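Local coordinates for glyoxalase family protein (Bacillus cereus, PDB 1ZSW), which is of unknown function but binds a zinc ion and, as a glyoxalase (vicinal oxygen chelate) superfamily member, probably acts as a metal-dependent enzyme, at residues Y117-F122 with P139-E144; L108-D113 with Q177-G182; T133-R138 with R150-V155. All coordinates share one frame; numbering follows the deposited sequence.

Contact 1. Residues Y117-F122 with P139-E144; sequences YWKERF and PALQFE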
loop_
_atom_site.group_PDB
_atom_site.type_symbol
_atom_site.label_atom_id
_atom_site.label_comp_id
_atom_site.label_asym_id
_atom_site.label_seq_id
_atom_site.Cartn_x
_atom_site.Cartn_y
_atom_site.Cartn_z
ATOM N N TYR A 117 20.059 -0.807 12.522
ATOM C CA TYR A 117 20.562 -1.256 11.236
ATOM C C TYR A 117 20.172 -0.286 10.111
ATOM O O TYR A 117 20.993 0.148 9.292
ATOM C CB TYR A 117 20.052 -2.683 10.927
ATOM C CG TYR A 117 20.351 -3.065 9.506
ATOM C CD1 TYR A 117 19.456 -2.749 8.474
ATOM C CD2 TYR A 117 21.545 -3.707 9.170
ATOM C CE1 TYR A 117 19.741 -3.058 7.157
ATOM C CE2 TYR A 117 21.838 -4.028 7.860
ATOM C CZ TYR A 117 20.931 -3.719 6.851
ATOM O OH TYR A 117 21.248 -4.003 5.556
ATOM N N TRP A 118 18.883 0.067 10.072
ATOM C CA TRP A 118 18.373 0.996 9.075
ATOM C C TRP A 118 18.908 2.411 9.132
ATOM O O TRP A 118 19.210 3.018 8.102
ATOM C CB TRP A 118 16.832 0.951 9.084
ATOM C CG TRP A 118 16.368 -0.326 8.349
ATOM C CD1 TRP A 118 15.794 -1.423 8.886
ATOM C CD2 TRP A 118 16.458 -0.541 6.950
ATOM N NE1 TRP A 118 15.566 -2.375 7.879
ATOM C CE2 TRP A 118 15.953 -1.833 6.691
ATOM C CE3 TRP A 118 16.968 0.221 5.887
ATOM C CZ2 TRP A 118 15.911 -2.378 5.383
ATOM C CZ3 TRP A 118 16.911 -0.306 4.576
ATOM C CH2 TRP A 118 16.414 -1.616 4.365
ATOM N N LYS A 119 19.068 2.938 10.349
ATOM C CA LYS A 119 19.686 4.244 10.511
ATOM C C LYS A 119 21.077 4.256 9.878
ATOM O O LYS A 119 21.392 5.163 9.112
ATOM C CB LYS A 119 19.751 4.648 11.998
ATOM C CG LYS A 119 20.174 6.105 12.187
ATOM C CD LYS A 119 19.443 6.757 13.339
ATOM C CE LYS A 119 19.424 8.278 13.167
ATOM N NZ LYS A 119 20.803 8.849 13.098
ATOM N N GLU A 120 21.911 3.256 10.176
ATOM C CA GLU A 120 23.246 3.223 9.546
ATOM C C GLU A 120 23.168 3.095 8.026
ATOM O O GLU A 120 23.886 3.787 7.296
ATOM C CB GLU A 120 24.156 2.148 10.157
ATOM C CG GLU A 120 25.446 1.854 9.353
ATOM C CD GLU A 120 26.367 3.061 9.164
ATOM O OE1 GLU A 120 26.499 3.892 10.094
ATOM O OE2 GLU A 120 26.978 3.161 8.075
ATOM N N ARG A 121 22.269 2.237 7.544
ATOM C CA ARG A 121 22.114 2.058 6.104
ATOM C C ARG A 121 21.676 3.341 5.385
ATOM O O ARG A 121 22.152 3.654 4.301
ATOM C CB ARG A 121 21.109 0.924 5.831
ATOM C CG ARG A 121 21.065 0.503 4.353
ATOM C CD ARG A 121 20.399 -0.873 4.203
ATOM N NE ARG A 121 20.395 -1.265 2.784
ATOM C CZ ARG A 121 21.398 -1.893 2.181
ATOM N NH1 ARG A 121 21.306 -2.201 0.891
ATOM N NH2 ARG A 121 22.508 -2.193 2.869
ATOM N N PHE A 122 20.761 4.083 6.005
ATOM C CA PHE A 122 20.308 5.345 5.464
ATOM C C PHE A 122 21.447 6.373 5.425
ATOM O O PHE A 122 21.541 7.164 4.476
ATOM C CB PHE A 122 19.122 5.881 6.286
ATOM C CG PHE A 122 17.815 5.124 6.066
ATOM C CD1 PHE A 122 16.786 5.214 6.997
ATOM C CD2 PHE A 122 17.619 4.339 4.924
ATOM C CE1 PHE A 122 15.554 4.533 6.822
ATOM C CE2 PHE A 122 16.401 3.650 4.732
ATOM C CZ PHE A 122 15.372 3.750 5.674
ATOM N N PRO A 139 7.911 2.243 18.281
ATOM C CA PRO A 139 9.216 2.790 17.957
ATOM C C PRO A 139 9.388 2.875 16.443
ATOM O O PRO A 139 8.952 1.983 15.739
ATOM C CB PRO A 139 10.211 1.782 18.581
ATOM C CG PRO A 139 9.405 0.936 19.489
ATOM C CD PRO A 139 7.975 1.020 19.097
ATOM N N ALA A 140 9.984 3.949 15.967
ATOM C CA ALA A 140 9.955 4.283 14.541
ATOM C C ALA A 140 11.170 5.061 14.052
ATOM O O ALA A 140 11.887 5.717 14.851
ATOM C CB ALA A 140 8.677 5.095 14.260
ATOM N N LEU A 141 11.380 5.035 12.730
ATOM C CA LEU A 141 12.362 5.864 12.074
ATOM C C LEU A 141 11.766 6.374 10.796
ATOM O O LEU A 141 11.444 5.571 9.908
ATOM C CB LEU A 141 13.649 5.055 11.769
ATOM C CG LEU A 141 14.859 5.718 11.123
ATOM C CD1 LEU A 141 15.557 6.754 12.045
ATOM C CD2 LEU A 141 15.879 4.636 10.700
ATOM N N GLN A 142 11.564 7.680 10.720
ATOM C CA GLN A 142 10.992 8.283 9.522
ATOM C C GLN A 142 12.029 8.464 8.438
ATOM O O GLN A 142 13.194 8.734 8.704
ATOM C CB GLN A 142 10.355 9.650 9.833
ATOM C CG GLN A 142 9.134 9.570 10.707
ATOM C CD GLN A 142 8.636 10.953 11.109
ATOM O OE1 GLN A 142 9.003 11.964 10.508
ATOM N NE2 GLN A 142 7.808 10.996 12.133
ATOM N N PHE A 143 11.628 8.302 7.182
ATOM C CA PHE A 143 12.544 8.595 6.084
ATOM C C PHE A 143 11.775 9.003 4.813
ATOM O O PHE A 143 10.548 8.951 4.794
ATOM C CB PHE A 143 13.494 7.399 5.820
ATOM C CG PHE A 143 12.808 6.163 5.263
ATOM C CD1 PHE A 143 12.951 5.862 3.923
ATOM C CD2 PHE A 143 12.111 5.300 6.085
ATOM C CE1 PHE A 143 12.375 4.690 3.392
ATOM C CE2 PHE A 143 11.496 4.125 5.569
ATOM C CZ PHE A 143 11.658 3.833 4.214
ATOM N N GLU A 144 12.482 9.486 3.805
ATOM C CA GLU A 144 11.877 9.889 2.530
ATOM C C GLU A 144 12.704 9.386 1.373
ATOM O O GLU A 144 13.937 9.300 1.469
ATOM C CB GLU A 144 11.786 11.407 2.424
ATOM C CG GLU A 144 10.975 12.058 3.479
ATOM C CD GLU A 144 10.740 13.558 3.234
ATOM O OE1 GLU A 144 11.039 14.094 2.147
ATOM O OE2 GLU A 144 10.222 14.169 4.173
#

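Contact 2. Residues L108-D113 with Q177-G182; sequences LVPSED and QIQGMG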
loop_
_atom_site.group_PDB
_atom_site.type_symbol
_atom_site.label_atom_id
_atom_site.label_comp_id
_atom_site.label_asym_id
_atom_site.label_seq_id
_atom_site.Cartn_x
_atom_site.Cartn_y
_atom_site.Cartn_z
ATOM N N LEU A 108 6.790 -2.300 8.425
ATOM C CA LEU A 108 7.175 -3.008 9.665
ATOM C C LEU A 108 8.575 -3.606 9.530
ATOM O O LEU A 108 8.916 -4.163 8.494
ATOM C CB LEU A 108 6.169 -4.118 9.969
ATOM C CG LEU A 108 4.757 -3.614 10.276
ATOM C CD1 LEU A 108 3.711 -4.715 10.239
ATOM C CD2 LEU A 108 4.758 -2.934 11.669
ATOM N N VAL A 109 9.377 -3.454 10.592
ATOM C CA VAL A 109 10.663 -4.153 10.741
ATOM C C VAL A 109 10.648 -4.879 12.067
ATOM O O VAL A 109 9.906 -4.506 12.963
ATOM C CB VAL A 109 11.890 -3.234 10.612
ATOM C CG1 VAL A 109 11.948 -2.641 9.225
ATOM C CG2 VAL A 109 11.910 -2.093 11.702
ATOM N N PRO A 110 11.410 -5.985 12.180
ATOM C CA PRO A 110 11.214 -6.839 13.355
ATOM C C PRO A 110 11.550 -6.243 14.731
ATOM O O PRO A 110 10.833 -6.518 15.662
ATOM C CB PRO A 110 12.097 -8.048 13.041
ATOM C CG PRO A 110 12.225 -8.033 11.502
ATOM C CD PRO A 110 12.333 -6.575 11.201
ATOM N N SER A 111 12.595 -5.449 14.852
ATOM C CA SER A 111 13.055 -5.049 16.196
ATOM C C SER A 111 13.670 -3.664 16.271
ATOM O O SER A 111 13.977 -3.033 15.250
ATOM C CB SER A 111 14.124 -6.075 16.631
ATOM O OG SER A 111 15.306 -5.799 15.903
ATOM N N GLU A 112 13.801 -3.128 17.497
ATOM C CA GLU A 112 14.412 -1.807 17.653
ATOM C C GLU A 112 15.843 -1.849 17.117
ATOM O O GLU A 112 16.374 -0.872 16.601
ATOM C CB GLU A 112 14.331 -1.304 19.116
ATOM C CG GLU A 112 12.917 -0.876 19.501
ATOM C CD GLU A 112 12.783 -0.195 20.857
ATOM O OE1 GLU A 112 12.208 -0.817 21.785
ATOM O OE2 GLU A 112 13.206 0.966 20.992
ATOM N N ASP A 113 16.455 -3.035 17.212
ATOM C CA ASP A 113 17.763 -3.311 16.612
ATOM C C ASP A 113 17.772 -3.073 15.096
ATOM O O ASP A 113 18.661 -2.409 14.587
ATOM C CB ASP A 113 18.207 -4.749 16.938
ATOM C CG ASP A 113 19.564 -5.108 16.334
ATOM O OD1 ASP A 113 19.744 -6.283 15.925
ATOM O OD2 ASP A 113 20.448 -4.225 16.266
ATOM N N GLN A 177 14.934 -7.230 7.512
ATOM C CA GLN A 177 14.205 -6.854 6.294
ATOM C C GLN A 177 12.873 -6.235 6.664
ATOM O O GLN A 177 12.212 -6.650 7.636
ATOM C CB GLN A 177 13.922 -8.071 5.402
ATOM C CG GLN A 177 15.135 -8.426 4.545
ATOM C CD GLN A 177 14.893 -9.606 3.614
ATOM O OE1 GLN A 177 13.788 -9.812 3.107
ATOM N NE2 GLN A 177 15.945 -10.404 3.392
ATOM N N ILE A 178 12.474 -5.319 5.802
ATOM C CA ILE A 178 11.095 -4.829 5.804
ATOM C C ILE A 178 10.154 -6.018 5.676
ATOM O O ILE A 178 10.322 -6.858 4.763
ATOM C CB ILE A 178 10.889 -3.813 4.666
ATOM C CG1 ILE A 178 11.599 -2.490 5.037
ATOM C CG2 ILE A 178 9.388 -3.532 4.502
ATOM C CD1 ILE A 178 11.934 -1.646 3.874
ATOM N N GLN A 179 9.160 -6.103 6.559
ATOM C CA GLN A 179 8.226 -7.242 6.552
ATOM C C GLN A 179 7.060 -7.028 5.610
ATOM O O GLN A 179 6.708 -7.921 4.815
ATOM C CB GLN A 179 7.728 -7.577 7.949
ATOM C CG GLN A 179 8.887 -7.884 8.896
ATOM C CD GLN A 179 8.438 -7.819 10.296
ATOM O OE1 GLN A 179 8.603 -6.797 10.956
ATOM N NE2 GLN A 179 7.803 -8.881 10.752
ATOM N N GLY A 180 6.474 -5.836 5.683
ATOM C CA GLY A 180 5.352 -5.462 4.834
ATOM C C GLY A 180 4.799 -4.193 5.452
ATOM O O GLY A 180 5.468 -3.562 6.297
ATOM N N MET A 181 3.586 -3.844 5.046
ATOM C CA MET A 181 2.976 -2.567 5.442
ATOM C C MET A 181 2.469 -2.599 6.846
ATOM O O MET A 181 1.852 -3.567 7.276
ATOM C CB MET A 181 1.789 -2.232 4.512
ATOM C CG MET A 181 2.297 -2.035 3.092
ATOM S SD MET A 181 0.902 -2.038 1.885
ATOM C CE MET A 181 0.251 -0.489 2.381
ATOM N N GLY A 182 2.651 -1.458 7.524
ATOM C CA GLY A 182 1.975 -1.203 8.813
ATOM C C GLY A 182 1.046 0.002 8.683
ATOM O O GLY A 182 0.226 0.050 7.764
#

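Contact 3. Residues T133-R138 with R150-V155; sequences TTYANR and RLVLLV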
loop_
_atom_site.group_PDB
_atom_site.type_symbol
_atom_site.label_atom_id
_atom_site.label_comp_id
_atom_site.label_asym_id
_atom_site.label_seq_id
_atom_site.Cartn_x
_atom_site.Cartn_y
_atom_site.Cartn_z
ATOM N N THR A 133 12.397 7.646 16.829
ATOM C CA THR A 133 11.185 8.350 17.286
ATOM C C THR A 133 10.050 7.368 17.614
ATOM O O THR A 133 10.294 6.175 17.836
ATOM C CB THR A 133 10.804 9.495 16.273
ATOM O OG1 THR A 133 9.765 10.344 16.807
ATOM C CG2 THR A 133 10.383 8.916 14.865
ATOM N N THR A 134 8.832 7.891 17.627
ATOM C CA THR A 134 7.647 7.129 17.924
ATOM C C THR A 134 6.708 7.489 16.771
ATOM O O THR A 134 6.740 8.622 16.287
ATOM C CB THR A 134 7.130 7.553 19.308
ATOM O OG1 THR A 134 8.143 7.228 20.291
ATOM C CG2 THR A 134 5.845 6.853 19.665
ATOM N N TYR A 135 5.955 6.512 16.270
ATOM C CA TYR A 135 4.904 6.810 15.299
ATOM C C TYR A 135 3.750 5.875 15.566
ATOM O O TYR A 135 3.942 4.682 15.629
ATOM C CB TYR A 135 5.414 6.679 13.853
ATOM C CG TYR A 135 4.338 7.067 12.880
ATOM C CD1 TYR A 135 3.396 6.127 12.460
ATOM C CD2 TYR A 135 4.262 8.366 12.385
ATOM C CE1 TYR A 135 2.372 6.490 11.587
ATOM C CE2 TYR A 135 3.235 8.755 11.518
ATOM C CZ TYR A 135 2.307 7.778 11.106
ATOM O OH TYR A 135 1.270 8.129 10.253
ATOM N N ALA A 136 2.550 6.429 15.769
ATOM C CA ALA A 136 1.377 5.648 16.134
ATOM C C ALA A 136 1.651 4.612 17.223
ATOM O O ALA A 136 1.294 3.429 17.107
ATOM C CB ALA A 136 0.767 4.971 14.873
ATOM N N ASN A 137 2.345 5.068 18.273
ATOM C CA ASN A 137 2.609 4.249 19.448
ATOM C C ASN A 137 3.596 3.095 19.262
ATOM O O ASN A 137 3.625 2.168 20.062
ATOM C CB ASN A 137 1.296 3.789 20.080
ATOM C CG ASN A 137 0.444 4.972 20.564
ATOM O OD1 ASN A 137 0.927 5.828 21.301
ATOM N ND2 ASN A 137 -0.807 5.021 20.137
ATOM N N ARG A 138 4.419 3.181 18.220
ATOM C CA ARG A 138 5.462 2.199 17.978
ATOM C C ARG A 138 6.803 2.882 17.811
ATOM O O ARG A 138 6.881 3.967 17.242
ATOM C CB ARG A 138 5.143 1.393 16.696
ATOM C CG ARG A 138 3.860 0.626 16.797
ATOM C CD ARG A 138 3.698 -0.405 15.640
ATOM N NE ARG A 138 2.392 -1.052 15.772
ATOM C CZ ARG A 138 1.256 -0.470 15.382
ATOM N NH1 ARG A 138 1.309 0.730 14.836
ATOM N NH2 ARG A 138 0.087 -1.093 15.527
ATOM N N ARG A 150 7.033 10.109 1.717
ATOM C CA ARG A 150 7.303 9.940 3.127
ATOM C C ARG A 150 6.976 8.541 3.566
ATOM O O ARG A 150 5.850 8.053 3.302
ATOM C CB ARG A 150 6.520 10.978 3.966
ATOM C CG ARG A 150 6.992 12.428 3.674
ATOM C CD ARG A 150 5.951 13.430 4.175
ATOM N NE ARG A 150 4.882 13.622 3.182
ATOM C CZ ARG A 150 3.833 14.422 3.371
ATOM N NH1 ARG A 150 3.699 15.097 4.514
ATOM N NH2 ARG A 150 2.927 14.557 2.418
ATOM N N LEU A 151 7.972 7.894 4.197
ATOM C CA LEU A 151 7.841 6.566 4.782
ATOM C C LEU A 151 8.291 6.498 6.235
ATOM O O LEU A 151 8.938 7.427 6.731
ATOM C CB LEU A 151 8.638 5.519 3.939
ATOM C CG LEU A 151 8.314 5.495 2.443
ATOM C CD1 LEU A 151 9.360 6.254 1.653
ATOM C CD2 LEU A 151 8.241 4.027 1.931
ATOM N N VAL A 152 7.879 5.472 6.943
ATOM C CA VAL A 152 8.308 5.325 8.330
ATOM C C VAL A 152 8.492 3.854 8.664
ATOM O O VAL A 152 7.596 3.029 8.413
ATOM C CB VAL A 152 7.341 6.053 9.318
ATOM C CG1 VAL A 152 5.918 5.469 9.281
ATOM C CG2 VAL A 152 7.874 5.958 10.777
ATOM N N LEU A 153 9.672 3.517 9.195
ATOM C CA LEU A 153 9.892 2.179 9.683
ATOM C C LEU A 153 9.324 2.021 11.091
ATOM O O LEU A 153 9.489 2.929 11.942
ATOM C CB LEU A 153 11.380 1.834 9.667
ATOM C CG LEU A 153 12.130 1.958 8.368
ATOM C CD1 LEU A 153 13.588 1.622 8.607
ATOM C CD2 LEU A 153 11.553 0.984 7.305
ATOM N N LEU A 154 8.648 0.919 11.332
ATOM C CA LEU A 154 7.889 0.723 12.576
ATOM C C LEU A 154 8.219 -0.639 13.178
ATOM O O LEU A 154 8.218 -1.663 12.487
ATOM C CB LEU A 154 6.396 0.762 12.288
ATOM C CG LEU A 154 5.790 1.991 11.608
ATOM C CD1 LEU A 154 4.341 1.639 11.117
ATOM C CD2 LEU A 154 5.841 3.215 12.559
ATOM N N VAL A 155 8.494 -0.681 14.467
ATOM C CA VAL A 155 8.850 -1.947 15.078
ATOM C C VAL A 155 7.677 -2.841 15.306
ATOM O O VAL A 155 6.705 -2.458 15.955
ATOM C CB VAL A 155 9.690 -1.773 16.373
ATOM C CG1 VAL A 155 9.867 -3.117 17.045
ATOM C CG2 VAL A 155 11.014 -1.149 16.014
#

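Contact 1. Residues Y117-F122 with P139-E144
F122 and F143 form the aromatic half of this helix-on-strand contact. F122 CZ sits over one face of the F143 ring, 3.4 Å above its plane and close to its centre. The ring centroids are 4.5 Å apart and the planes tilt by 36°, which is neither a parallel stack nor a T. F143 can present a face because its CG stands between the backbone N and the carbonyl carbon (chi1 68°), while L141 O lies in plane at the ring edge.

The aliphatic half is L141. With CG anti to the backbone N, it sets CD2 against the helix backbone, 3.6 Å from K119 N, 3.9 Å from F122 CD1 and 4.1 Å from W118 CB. L141 CD1 meets the alkyl chain of K119 at CD, 4.1 Å away, the two side chains crossing at about a right angle.

No hydrogen bond spans the segments, and polar ends are served elsewhere: K119 NZ pairs with E131, and W118 NE1 donates to H176 O.

Helix 112-124 runs nearly along strand 138-144 (17° between the local directions, axes 10.0 Å apart), as a helix does over the sheet of a βαβββ module. W118 also reaches L153 of the adjoining strand 150-155, F143 touches L151 and L153 there, and V127 lies against F122.

Contact 2. Residues L108-D113 with Q177-G182
The carboxamide of Q179 meets the flat V109-P110 peptide and the puckered P110 ring. Its OE1 stands almost straight above V109 C, 3.0 Å away, over one face of that peptide and with the two planes steeply inclined. No hydrogen bond forms here; P110 N has no hydrogen to give. P110 CG covers one face of the carboxamide, 4.0 Å from Q179 CD. S156 OG bonds to both Q179 OE1 and V109 O, and Q179 NE2 makes a weak bond to E159 O, which together should limit the rotation of the amide.

Two backbone bonds join the segments: L108 N to G180 O (2.8 Å, 165° at the hydrogen) and Q179 N to L108 O (2.8 Å, 177°). They lie at the place where strand 101-109 ends and the chain enters strand 180-188, its antiparallel neighbour, bringing together the two glyoxalase-family halves of the chain. I178 CA-H adds a weaker approach to L108 O.

Apolar groups fill in around this. L108 CG lies 4.0 Å from G182 CA, a residue with no side chain to intervene, and V109 CG1 meets I178 CG1 at 4.2 Å. M181 turns away from L108-D113, and its side chain comes within about 5 Å of that of the zinc ligand H33.

Contact 3. Residues T133-R138 with R150-V155
Y135 packs on V152 and L154 in an apolar contact between strands that are not direct partners. Strand 138-144 lies between them, hydrogen-bonded to 133-135 and to 150-155, so the tyrosine reaches across A140 to the far strand. The reach starts from the tight end of a β-hairpin. Y135 to R138 is a type I' turn with A136 and N137 at its corners, closed by bonds from Y135 N to R138 O (2.9 Å) and from R138 N to Y135 O (3.0 Å).

With CG trans to the backbone N (chi1 -177°), the Y135 ring swings over strand 150-155. V152 CG1 lies over one face in a CH-pi contact, 4.2 Å from the centroid, 15° off the ring normal and displaced toward the rim. The other methyl, V152 CG2, meets Y135 CB at 4.0 Å. L154 CD2 comes in beside it, 3.7 Å from Y135 CB and 3.8 Å from Y135 CD1, approaching the ring obliquely. V152 and L154 share the sheet face used by Y135; L153 between them turns to the other side, where helix 112-124 packs.

At the turn's end R138, extended from CG to NE, passes across the end of strand 150-155. Its CD passes 3.7 Å from V155 O, a contact of aliphatic carbon with backbone and not a bond made by the guanidinium.

Between the segments, then, there is only packing, while the polar tips point onward. Y135 OH bonds to E185 OE1 and R138 NH1 makes a salt bridge with E226. Both glutamates belong to the second glyoxalase-family half, so greasy stems held within one half carry polar ends that tie it to the other; the charge pair would be expected to favour the ionised form of E226.

In the fold
From the N terminus, strand 101-109 leads into helix 112-124, and the end of strand 101-109 opens the widest loop, which contact 2 closes when the chain returns at 177-182. Contacts 1 and 3 both nest inside that loop. They cross each other: helix residues 117-122 come first, then hairpin 133-138, then 139-144, which completes contact 1, and 150-155, which completes contact 3. Strand 138-144 links the two, sitting beside both 133-135 and 150-155, while strand 150-155 in turn flanks 101-109 of contact 2. Contact 1 fixes the helix to one sheet face, contact 3 joins side chains of strands 133-135 and 150-155 on the opposite face, across strand 138-144, and contact 2 joins this module to the second.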